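Local coordinates for protein lysine/ornithine decarboxylase (Vibrio vulnificus, PDB 2PLJ) that decarboxylates lysine and ornithine, probably to cadaverine and putrescine, with a pyridoxal phosphate cofactor carried by a beta/alpha barrel, at residues L211-G216 / H230-V235; L250-G255 / E276-L281; G308-E313 / W317-D322; P351-G356 / V362-E367. One frame throughout, in Å; residues are numbered along the deposited sequence.

Contact 1: residues L211-G216 / H230-V235; sequences LSFHVG and HTCRHV. With P3T ((4-{[(4-aminobutyl)amino]methyl}-5-hydroxy-6-methylpyridin-3-yl)methyl dihydrogen phosphate), chain D.
The sulfur of C232 meets the phenyl ring of F213 at its edge, not over its face. SG lies 3.8 Å from CD2 of F213, and its line to the ring centroid is 75° off the ring normal. This is a Cys sulfur-aromatic contact. F213 holds CG between its backbone N and carbonyl carbon (chi1 62°), which turns the ring toward the helix. Beside it, L211 works through one methyl. Its CD1 sits 3.5 Å from the carbonyl O of C232 and 3.8 Å from CB of C232. The same CD1 reaches CG1 of V235 at 3.7 Å, so it fits between two side chains about one helical turn apart. The elements are strand 207-212 and helix 223-241, which with strand 249-251 form a beta-alpha-beta unit of the barrel. All four touching residues are buried. After F213 the chain runs into the cofactor pocket. The imidazole of H214 has the pyridine ring of the bound cofactor-putrescine adduct over one face. G216 N lies over the other face, toward the rim. NE2 of H214 also gives a weak hydrogen bond to OAP of the ligand, 3.3 Å long and bent to 140°.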
# COMPACT_ATOMS: atom_id res chain seq x y z
N LEU A 211 -17.68 -27.70 -4.98
CA LEU A 211 -16.53 -27.16 -5.71
C LEU A 211 -16.61 -25.64 -5.82
O LEU A 211 -17.70 -25.06 -5.77
CB LEU A 211 -16.46 -27.74 -7.13
CG LEU A 211 -16.48 -29.27 -7.28
CD1 LEU A 211 -16.39 -29.66 -8.78
CD2 LEU A 211 -15.34 -29.88 -6.52
N SER A 212 -15.45 -25.00 -5.98
CA SER A 212 -15.43 -23.56 -6.21
C SER A 212 -14.34 -23.22 -7.20
O SER A 212 -13.41 -24.01 -7.42
CB SER A 212 -15.22 -22.79 -4.91
OG SER A 212 -13.88 -22.91 -4.46
N PHE A 213 -14.43 -22.03 -7.78
CA PHE A 213 -13.33 -21.52 -8.56
C PHE A 213 -13.42 -20.00 -8.57
O PHE A 213 -14.46 -19.44 -8.20
CB PHE A 213 -13.37 -22.07 -10.00
CG PHE A 213 -14.61 -21.67 -10.78
CD1 PHE A 213 -14.73 -20.37 -11.32
CD2 PHE A 213 -15.66 -22.59 -10.96
CE1 PHE A 213 -15.89 -20.00 -12.04
CE2 PHE A 213 -16.82 -22.24 -11.66
CZ PHE A 213 -16.94 -20.96 -12.23
N HIS A 214 -12.35 -19.36 -9.03
CA HIS A 214 -12.36 -17.88 -9.17
C HIS A 214 -11.55 -17.59 -10.41
O HIS A 214 -10.35 -17.89 -10.45
CB HIS A 214 -11.79 -17.17 -7.94
CG HIS A 214 -11.88 -15.68 -8.02
ND1 HIS A 214 -10.80 -14.86 -8.24
CD2 HIS A 214 -12.95 -14.86 -7.91
CE1 HIS A 214 -11.19 -13.60 -8.26
NE2 HIS A 214 -12.49 -13.57 -8.05
N VAL A 215 -12.22 -17.11 -11.45
CA VAL A 215 -11.56 -16.93 -12.75
C VAL A 215 -10.62 -15.72 -12.81
O VAL A 215 -9.86 -15.54 -13.78
CB VAL A 215 -12.55 -16.96 -13.95
CG1 VAL A 215 -13.26 -18.34 -14.03
CG2 VAL A 215 -13.56 -15.86 -13.89
N GLY A 216 -10.70 -14.88 -11.78
CA GLY A 216 -9.86 -13.67 -11.74
C GLY A 216 -10.67 -12.37 -11.70
O GLY A 216 -11.82 -12.30 -12.17
N HIS A 230 -18.46 -26.05 -16.90
CA HIS A 230 -18.45 -27.35 -17.56
C HIS A 230 -17.47 -28.30 -16.87
O HIS A 230 -17.81 -29.43 -16.58
CB HIS A 230 -18.05 -27.24 -19.03
CG HIS A 230 -19.05 -26.54 -19.89
ND1 HIS A 230 -20.41 -26.62 -19.69
CD2 HIS A 230 -18.88 -25.79 -21.01
CE1 HIS A 230 -21.04 -25.91 -20.63
NE2 HIS A 230 -20.13 -25.40 -21.44
N THR A 231 -16.26 -27.81 -16.55
CA THR A 231 -15.27 -28.67 -15.92
C THR A 231 -15.71 -29.16 -14.54
O THR A 231 -15.64 -30.36 -14.24
CB THR A 231 -13.89 -28.02 -15.89
OG1 THR A 231 -13.44 -27.93 -17.25
CG2 THR A 231 -12.90 -28.90 -15.12
N CYS A 232 -16.24 -28.23 -13.73
CA CYS A 232 -16.79 -28.59 -12.44
C CYS A 232 -17.92 -29.61 -12.56
O CYS A 232 -17.99 -30.55 -11.77
CB CYS A 232 -17.24 -27.33 -11.68
SG CYS A 232 -15.79 -26.39 -11.19
N ARG A 233 -18.80 -29.41 -13.54
CA ARG A 233 -19.90 -30.34 -13.78
C ARG A 233 -19.38 -31.75 -14.07
O ARG A 233 -19.90 -32.73 -13.54
CB ARG A 233 -20.80 -29.87 -14.93
CG ARG A 233 -21.97 -30.82 -15.20
CD ARG A 233 -22.98 -30.21 -16.16
NE ARG A 233 -22.33 -29.66 -17.35
CZ ARG A 233 -21.97 -30.39 -18.41
NH1 ARG A 233 -22.20 -31.70 -18.44
NH2 ARG A 233 -21.39 -29.80 -19.44
N HIS A 234 -18.35 -31.84 -14.90
CA HIS A 234 -17.74 -33.13 -15.21
C HIS A 234 -17.08 -33.74 -13.97
O HIS A 234 -17.16 -34.95 -13.77
CB HIS A 234 -16.78 -33.01 -16.40
CG HIS A 234 -17.46 -32.63 -17.68
ND1 HIS A 234 -18.60 -33.26 -18.14
CD2 HIS A 234 -17.15 -31.70 -18.61
CE1 HIS A 234 -18.98 -32.72 -19.28
NE2 HIS A 234 -18.12 -31.75 -19.58
N VAL A 235 -16.47 -32.90 -13.12
CA VAL A 235 -15.88 -33.40 -11.89
C VAL A 235 -16.97 -33.97 -10.98
O VAL A 235 -16.79 -35.03 -10.39
CB VAL A 235 -15.02 -32.34 -11.17
CG1 VAL A 235 -14.64 -32.81 -9.77
CG2 VAL A 235 -13.76 -32.00 -12.01
OAE P3T D . -15.61 -9.80 -7.61
PAU P3T D . -14.07 -9.48 -7.43
OAF P3T D . -13.87 -8.23 -6.45
OAC P3T D . -13.30 -9.31 -8.73
OAP P3T D . -13.33 -10.68 -6.63
CAM P3T D . -13.79 -11.00 -5.25
CAS P3T D . -13.08 -12.31 -4.88
CAH P3T D . -13.95 -13.40 -4.74
NAO P3T D . -13.46 -14.60 -4.44
CAQ P3T D . -12.16 -14.82 -4.28
CAA P3T D . -11.68 -16.26 -3.96
CAR P3T D . -11.23 -13.78 -4.44
OAD P3T D . -9.92 -14.03 -4.26
CAT P3T D . -11.69 -12.48 -4.76
CAG P3T D . -10.76 -11.40 -4.85
NAN P3T D . -9.49 -11.65 -5.14
CAL P3T D . -8.38 -10.65 -5.24
CAK P3T D . -8.75 -9.43 -6.10
CAJ P3T D . -7.53 -8.46 -6.01
CAI P3T D . -7.78 -7.19 -6.83
NAB P3T D . -6.56 -6.36 -6.95

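Contact 2: residues L250-G255 / E276-L281; sequences LDIGGG and EALSLL. With P3T ((4-{[(4-aminobutyl)amino]methyl}-5-hydroxy-6-methylpyridin-3-yl)methyl dihydrogen phosphate), chain D.
Flat groups play no part where L250 and I252 meet L278 and L281; only methyl groups touch there. The flat group close by is the carboxylate of D251. Its OD1 is met on the anti side by the backbone N of G253, 3.0 Å away and 28° out of the carboxylate plane. That bond makes an Asx turn at the end of strand 249-251. The strand and helix 267-278 belong to a beta-alpha-beta unit of the barrel that continues into strand 286-289. CD2 of L250 touches two side chains. It lies 4.0 Å from CD1 of L281 and 4.2 Å from CD2 of L278. The side chains of L250 and L281 cross at about a right angle. CG2 of I252 reaches CD2 of L278 at 4.2 Å, so this one methyl of L278 serves both strand-side residues. V287 lies against L278 and L281, while C232 lies against L250. A type I turn from L278 to L281 brings L281 in. G254 and G255 line the ligand phosphate, where G255 N donates to OAE of the ligand at 2.9 Å, nearly straight at 168°.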
# COMPACT_ATOMS: atom_id res chain seq x y z
N LEU A 250 -21.94 -25.61 -6.17
CA LEU A 250 -20.93 -24.99 -7.03
C LEU A 250 -20.85 -23.53 -6.68
O LEU A 250 -21.87 -22.83 -6.69
CB LEU A 250 -21.31 -25.12 -8.52
CG LEU A 250 -20.26 -24.52 -9.44
CD1 LEU A 250 -18.88 -25.21 -9.18
CD2 LEU A 250 -20.68 -24.67 -10.91
N ASP A 251 -19.64 -23.06 -6.39
CA ASP A 251 -19.40 -21.64 -6.07
C ASP A 251 -18.57 -21.08 -7.23
O ASP A 251 -17.44 -21.53 -7.43
CB ASP A 251 -18.64 -21.60 -4.74
CG ASP A 251 -18.14 -20.20 -4.36
OD1 ASP A 251 -18.20 -19.26 -5.18
OD2 ASP A 251 -17.69 -20.10 -3.19
N ILE A 252 -19.14 -20.15 -8.01
CA ILE A 252 -18.50 -19.65 -9.24
C ILE A 252 -17.57 -18.43 -9.04
O ILE A 252 -17.09 -17.83 -10.00
CB ILE A 252 -19.52 -19.36 -10.37
CG1 ILE A 252 -20.48 -18.22 -9.96
CG2 ILE A 252 -20.30 -20.65 -10.74
CD1 ILE A 252 -21.30 -17.65 -11.11
N GLY A 253 -17.31 -18.12 -7.78
CA GLY A 253 -16.40 -17.05 -7.38
C GLY A 253 -16.83 -15.64 -7.77
O GLY A 253 -18.05 -15.36 -7.92
N GLY A 254 -15.84 -14.76 -7.84
CA GLY A 254 -16.07 -13.35 -8.14
C GLY A 254 -15.65 -13.00 -9.55
O GLY A 254 -15.61 -13.85 -10.45
N GLY A 255 -15.35 -11.72 -9.75
CA GLY A 255 -14.68 -11.29 -11.00
C GLY A 255 -15.54 -10.56 -12.01
O GLY A 255 -15.06 -10.17 -13.07
N GLU A 276 -26.64 -20.19 -18.81
CA GLU A 276 -26.82 -21.35 -19.69
C GLU A 276 -25.98 -22.53 -19.25
O GLU A 276 -26.48 -23.66 -19.22
CB GLU A 276 -26.49 -20.97 -21.12
CG GLU A 276 -27.44 -19.95 -21.71
CD GLU A 276 -27.00 -19.48 -23.09
OE1 GLU A 276 -26.61 -20.33 -23.92
OE2 GLU A 276 -27.02 -18.24 -23.32
N ALA A 277 -24.72 -22.28 -18.92
CA ALA A 277 -23.82 -23.34 -18.43
C ALA A 277 -24.33 -23.95 -17.12
O ALA A 277 -24.31 -25.16 -16.93
CB ALA A 277 -22.39 -22.83 -18.30
N LEU A 278 -24.85 -23.09 -16.25
CA LEU A 278 -25.36 -23.53 -14.95
C LEU A 278 -26.56 -24.43 -15.08
O LEU A 278 -26.75 -25.35 -14.27
CB LEU A 278 -25.73 -22.29 -14.10
CG LEU A 278 -24.54 -21.47 -13.59
CD1 LEU A 278 -25.04 -20.23 -12.85
CD2 LEU A 278 -23.64 -22.31 -12.67
N SER A 279 -27.37 -24.14 -16.09
CA SER A 279 -28.59 -24.91 -16.38
C SER A 279 -28.30 -26.40 -16.68
O SER A 279 -29.21 -27.25 -16.60
CB SER A 279 -29.37 -24.26 -17.52
OG SER A 279 -28.92 -24.71 -18.79
N LEU A 280 -27.06 -26.71 -17.03
CA LEU A 280 -26.70 -28.10 -17.34
C LEU A 280 -26.41 -28.91 -16.08
O LEU A 280 -26.33 -30.15 -16.15
CB LEU A 280 -25.52 -28.17 -18.31
CG LEU A 280 -25.80 -27.57 -19.70
CD1 LEU A 280 -24.53 -27.57 -20.56
CD2 LEU A 280 -26.93 -28.30 -20.41
N LEU A 281 -26.26 -28.22 -14.94
CA LEU A 281 -26.02 -28.89 -13.66
C LEU A 281 -27.24 -29.71 -13.22
O LEU A 281 -28.37 -29.36 -13.58
CB LEU A 281 -25.65 -27.88 -12.56
CG LEU A 281 -24.34 -27.09 -12.69
CD1 LEU A 281 -24.39 -25.85 -11.81
CD2 LEU A 281 -23.12 -27.94 -12.35
OAE P3T D . -15.61 -9.80 -7.61
PAU P3T D . -14.07 -9.48 -7.43
OAF P3T D . -13.87 -8.23 -6.45
OAC P3T D . -13.30 -9.31 -8.73
OAP P3T D . -13.33 -10.68 -6.63
CAM P3T D . -13.79 -11.00 -5.25
CAS P3T D . -13.08 -12.31 -4.88
CAH P3T D . -13.95 -13.40 -4.74
NAO P3T D . -13.46 -14.60 -4.44
CAQ P3T D . -12.16 -14.82 -4.28
CAA P3T D . -11.68 -16.26 -3.96
CAR P3T D . -11.23 -13.78 -4.44
OAD P3T D . -9.92 -14.03 -4.26
CAT P3T D . -11.69 -12.48 -4.76
CAG P3T D . -10.76 -11.40 -4.85
NAN P3T D . -9.49 -11.65 -5.14
CAL P3T D . -8.38 -10.65 -5.24
CAK P3T D . -8.75 -9.43 -6.10
CAJ P3T D . -7.53 -8.46 -6.01
CAI P3T D . -7.78 -7.19 -6.83
NAB P3T D . -6.56 -6.36 -6.95

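Contact 3: residues G308-E313 / W317-D322; sequences GQAERE and WYYLDD
Backbone bonds come first between G308-E313 and W317-D322. A310 and W317 exchange two: W317 N to A310 O at 2.7 Å, and A310 N to W317 O at 3.0 Å. Y319 N adds a third, to G308 O, also 3.0 Å long. Q309 and Y318 form the non-hydrogen-bonded pair between them. The packing differs on the two faces. On one, Q309 and Y318 point the same way side by side, with OE1 of Q309 3.7 Å from CE1 of Y318. The chain at 373-376 satisfies their polar ends: Q309 bonds K373, L374 and N376, and Y318 OH bonds L374 N. On the face of A310, W317 and Y319, CD of R312 lies over one face of the indole of W317, 3.5 Å from the centroid of its five-membered ring, a CH-pi contact. The motif is a beta hairpin, its strand axes 159° apart, built from strands 300-312 and 315-320. The R312 chain bends about CG-CD (chi3 63°), and the guanidinium stands 86° to the indole plane. Its cation-pi attraction is at most weak; NE and NH1 instead bond K185 O and G188 O of the second subunit. Two waters bridge the strands. One accepts from R312 NH1 (2.9 Å) and donates to Y319 OH (2.8 Å). Another accepts from W317 NE1 at 2.8 Å, in the plane of the indole, and donates to R312 O. Y319 OH also bonds K186 O of the second subunit, and F187 of that subunit lies nearly parallel to the Y319 ring.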
# COMPACT_ATOMS: atom_id res chain seq x y z
N GLY A 308 -0.63 22.36 -3.74
CA GLY A 308 0.25 23.32 -4.40
C GLY A 308 0.47 22.88 -5.84
O GLY A 308 -0.15 21.91 -6.33
N GLN A 309 1.36 23.59 -6.50
CA GLN A 309 1.53 23.43 -7.93
C GLN A 309 2.79 24.10 -8.44
O GLN A 309 3.26 25.08 -7.85
CB GLN A 309 0.31 23.97 -8.67
CG GLN A 309 -0.08 25.43 -8.32
CD GLN A 309 -1.30 25.88 -9.06
OE1 GLN A 309 -1.25 26.22 -10.25
NE2 GLN A 309 -2.43 25.90 -8.37
N ALA A 310 3.33 23.56 -9.53
CA ALA A 310 4.51 24.15 -10.18
C ALA A 310 4.54 23.77 -11.66
O ALA A 310 4.10 22.68 -12.02
CB ALA A 310 5.78 23.65 -9.49
N GLU A 311 5.08 24.66 -12.50
CA GLU A 311 5.30 24.33 -13.91
C GLU A 311 6.66 23.66 -14.03
O GLU A 311 7.66 24.20 -13.53
CB GLU A 311 5.21 25.57 -14.80
CG GLU A 311 4.79 25.20 -16.22
CD GLU A 311 5.13 26.25 -17.25
OE1 GLU A 311 5.81 25.90 -18.26
OE2 GLU A 311 4.73 27.42 -17.06
N ARG A 312 6.69 22.47 -14.64
CA ARG A 312 7.91 21.67 -14.82
C ARG A 312 7.99 21.23 -16.29
O ARG A 312 7.15 20.46 -16.74
CB ARG A 312 7.93 20.42 -13.90
CG ARG A 312 7.76 20.72 -12.37
CD ARG A 312 7.83 19.46 -11.43
NE ARG A 312 9.15 18.85 -11.55
CZ ARG A 312 10.25 19.30 -10.92
NH1 ARG A 312 10.15 20.30 -10.05
NH2 ARG A 312 11.44 18.73 -11.16
N GLU A 313 8.98 21.73 -17.02
CA GLU A 313 9.17 21.34 -18.44
C GLU A 313 7.89 21.46 -19.27
O GLU A 313 7.50 20.51 -19.98
CB GLU A 313 9.69 19.90 -18.54
CG GLU A 313 11.02 19.59 -17.84
CD GLU A 313 11.45 18.11 -17.96
OE1 GLU A 313 10.59 17.22 -18.12
OE2 GLU A 313 12.67 17.85 -17.92
N TRP A 317 2.28 20.78 -12.81
CA TRP A 317 2.11 19.73 -11.79
C TRP A 317 1.21 20.22 -10.66
O TRP A 317 1.48 21.26 -10.06
CB TRP A 317 3.47 19.36 -11.20
CG TRP A 317 4.31 18.49 -12.08
CD1 TRP A 317 4.81 18.80 -13.33
CD2 TRP A 317 4.77 17.17 -11.78
NE1 TRP A 317 5.56 17.75 -13.82
CE2 TRP A 317 5.53 16.73 -12.89
CE3 TRP A 317 4.59 16.31 -10.69
CZ2 TRP A 317 6.14 15.46 -12.93
CZ3 TRP A 317 5.19 15.05 -10.72
CH2 TRP A 317 5.95 14.63 -11.84
N TYR A 318 0.14 19.48 -10.39
CA TYR A 318 -0.69 19.66 -9.20
C TYR A 318 -0.36 18.58 -8.17
O TYR A 318 -0.33 17.39 -8.50
CB TYR A 318 -2.18 19.61 -9.54
CG TYR A 318 -2.59 20.66 -10.55
CD1 TYR A 318 -2.59 22.02 -10.20
CD2 TYR A 318 -2.96 20.31 -11.86
CE1 TYR A 318 -2.97 23.01 -11.10
CE2 TYR A 318 -3.33 21.30 -12.79
CZ TYR A 318 -3.34 22.65 -12.40
OH TYR A 318 -3.69 23.65 -13.29
N TYR A 319 -0.15 18.98 -6.92
CA TYR A 319 0.22 18.06 -5.86
C TYR A 319 -1.03 17.94 -4.98
O TYR A 319 -1.41 18.90 -4.32
CB TYR A 319 1.40 18.60 -5.06
CG TYR A 319 2.62 18.84 -5.93
CD1 TYR A 319 3.60 17.85 -6.09
CD2 TYR A 319 2.80 20.06 -6.61
CE1 TYR A 319 4.72 18.07 -6.90
CE2 TYR A 319 3.89 20.28 -7.42
CZ TYR A 319 4.86 19.29 -7.58
OH TYR A 319 5.94 19.57 -8.39
N LEU A 320 -1.65 16.76 -5.03
CA LEU A 320 -2.92 16.53 -4.32
C LEU A 320 -2.72 15.99 -2.92
O LEU A 320 -1.62 15.51 -2.59
CB LEU A 320 -3.81 15.56 -5.13
CG LEU A 320 -4.01 15.90 -6.62
CD1 LEU A 320 -4.91 14.88 -7.29
CD2 LEU A 320 -4.57 17.32 -6.83
N ASP A 321 -3.79 16.02 -2.11
CA ASP A 321 -3.77 15.45 -0.76
C ASP A 321 -4.14 13.95 -0.69
O ASP A 321 -4.36 13.40 0.40
CB ASP A 321 -4.63 16.29 0.22
CG ASP A 321 -6.04 16.52 -0.29
OD1 ASP A 321 -6.46 15.83 -1.23
OD2 ASP A 321 -6.75 17.42 0.27
N ASP A 322 -4.22 13.31 -1.85
CA ASP A 322 -4.45 11.85 -1.92
C ASP A 322 -3.64 11.33 -3.11
O ASP A 322 -3.36 12.07 -4.07
CB ASP A 322 -5.94 11.56 -2.11
CG ASP A 322 -6.36 10.16 -1.55
OD1 ASP A 322 -5.48 9.35 -1.12
OD2 ASP A 322 -7.58 9.93 -1.48
O HOH W 1 8.08 21.40 -8.30
O HOH W 2 6.93 17.44 -16.29

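Contact 4: residues P351-G356 / V362-E367; sequences PSVLSG and VDVIAE
The carbonyl O of L354 takes two backbone donors from the facing chain, I365 N at 2.7 Å and A366 N at 3.2 Å. I365 and A366 thus both face L354, a classic beta bulge. The bond from A366 N uses a lone pair in the carbonyl plane; that from I365 N is tilted out of it by 18°. L354 N returns a bond to A366 O at 3.0 Å. Farther along, G356 N donates to D363 O at 2.9 Å, from 49° above the carbonyl plane. D363 is the centre of an inverse gamma turn, closed by V364 N on V362 O. Its carboxylate lies against G356 and is held by T358 and I324. Around these bonds small apolar contacts fill in. CG1 of V353 touches CG1 of V364 at 4.0 Å. CG2 of V353 sits 3.4 Å from E367 O. CB of L354 lies 4.1 Å from CB of A366. The segments join strand 349-355 to the turning chain that leads into strand 369-372. D363 O also accepts from K186 NZ of the second subunit. It thus serves both G356 N and the partner chain, so the turn is probably held in part by dimer contacts.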
# COMPACT_ATOMS: atom_id res chain seq x y z
N PRO A 351 -1.88 20.95 -20.50
CA PRO A 351 -1.17 19.70 -20.17
C PRO A 351 -0.71 19.72 -18.71
O PRO A 351 0.01 20.65 -18.30
CB PRO A 351 0.05 19.72 -21.09
CG PRO A 351 -0.39 20.58 -22.26
CD PRO A 351 -1.25 21.65 -21.64
N SER A 352 -1.12 18.70 -17.97
CA SER A 352 -0.96 18.69 -16.52
C SER A 352 -0.50 17.34 -16.02
O SER A 352 -0.59 16.34 -16.74
CB SER A 352 -2.27 19.08 -15.83
OG SER A 352 -2.76 20.32 -16.34
N VAL A 353 -0.02 17.33 -14.79
CA VAL A 353 0.35 16.11 -14.07
C VAL A 353 -0.35 16.18 -12.72
O VAL A 353 -0.32 17.21 -12.04
CB VAL A 353 1.88 16.02 -13.85
CG1 VAL A 353 2.24 14.78 -13.04
CG2 VAL A 353 2.64 16.06 -15.17
N LEU A 354 -0.97 15.07 -12.34
CA LEU A 354 -1.58 14.95 -11.02
C LEU A 354 -0.70 14.05 -10.17
O LEU A 354 -0.56 12.84 -10.44
CB LEU A 354 -3.01 14.37 -11.11
CG LEU A 354 -4.06 15.26 -11.80
CD1 LEU A 354 -5.38 14.49 -11.90
CD2 LEU A 354 -4.27 16.61 -11.05
N SER A 355 -0.10 14.67 -9.13
CA SER A 355 0.82 14.01 -8.21
C SER A 355 0.12 13.77 -6.88
O SER A 355 -0.74 14.55 -6.48
CB SER A 355 2.03 14.95 -7.95
OG SER A 355 2.76 14.46 -6.84
N GLY A 356 0.51 12.72 -6.15
CA GLY A 356 0.01 12.52 -4.80
C GLY A 356 0.78 13.38 -3.78
O GLY A 356 1.71 14.16 -4.15
N VAL A 362 7.46 8.33 -7.30
CA VAL A 362 6.56 7.28 -7.80
C VAL A 362 5.08 7.68 -7.55
O VAL A 362 4.17 7.16 -8.21
CB VAL A 362 6.82 5.88 -7.13
CG1 VAL A 362 6.33 5.83 -5.66
CG2 VAL A 362 6.10 4.77 -7.90
N ASP A 363 4.86 8.58 -6.59
CA ASP A 363 3.51 8.93 -6.21
C ASP A 363 2.92 9.94 -7.21
O ASP A 363 2.84 11.15 -6.97
CB ASP A 363 3.48 9.48 -4.78
CG ASP A 363 2.06 9.72 -4.28
OD1 ASP A 363 1.09 9.45 -5.04
OD2 ASP A 363 1.94 10.15 -3.10
N VAL A 364 2.47 9.39 -8.34
CA VAL A 364 1.85 10.16 -9.43
C VAL A 364 0.59 9.42 -9.85
O VAL A 364 0.64 8.19 -10.09
CB VAL A 364 2.83 10.32 -10.59
CG1 VAL A 364 2.14 10.92 -11.84
CG2 VAL A 364 4.00 11.18 -10.12
N ILE A 365 -0.53 10.15 -9.93
CA ILE A 365 -1.83 9.55 -10.27
C ILE A 365 -2.13 9.61 -11.76
O ILE A 365 -2.75 8.69 -12.31
CB ILE A 365 -2.97 10.32 -9.53
CG1 ILE A 365 -2.80 10.23 -8.00
CG2 ILE A 365 -4.34 9.89 -10.06
CD1 ILE A 365 -3.48 11.44 -7.29
N ALA A 366 -1.70 10.68 -12.43
CA ALA A 366 -1.91 10.84 -13.87
C ALA A 366 -0.69 11.55 -14.41
O ALA A 366 -0.45 12.71 -14.07
CB ALA A 366 -3.14 11.65 -14.15
N GLU A 367 0.09 10.84 -15.24
CA GLU A 367 1.34 11.39 -15.81
C GLU A 367 1.09 12.47 -16.86
O GLU A 367 1.91 13.37 -17.05
CB GLU A 367 2.20 10.27 -16.43
CG GLU A 367 2.87 9.35 -15.40
CD GLU A 367 3.68 8.24 -16.05
OE1 GLU A 367 4.25 8.49 -17.15
OE2 GLU A 367 3.75 7.11 -15.49

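Overall arrangement
Contacts 1 and 2 are neighbours in the barrel, their centres about 8 Å apart. Strands 207-212 and 249-251 lie side by side there, joined by L211 O and D251 N. Both contacts are buried, rest on apolar side chains set against helices, and end at the same ligand. Contacts 3 and 4 lie on the opposite side of the chain's centre, their centres about 48 Å and 41 Å from those of contacts 1 and 2. They share the other sheet, where S355 bonds Y318 and L320. Their chemistry is mainly strand-to-strand hydrogen bonding. Contact 4 is largely buried, whereas contact 3 is partly buried and has bridging waters. Both touch the second subunit, which neither barrel contact does.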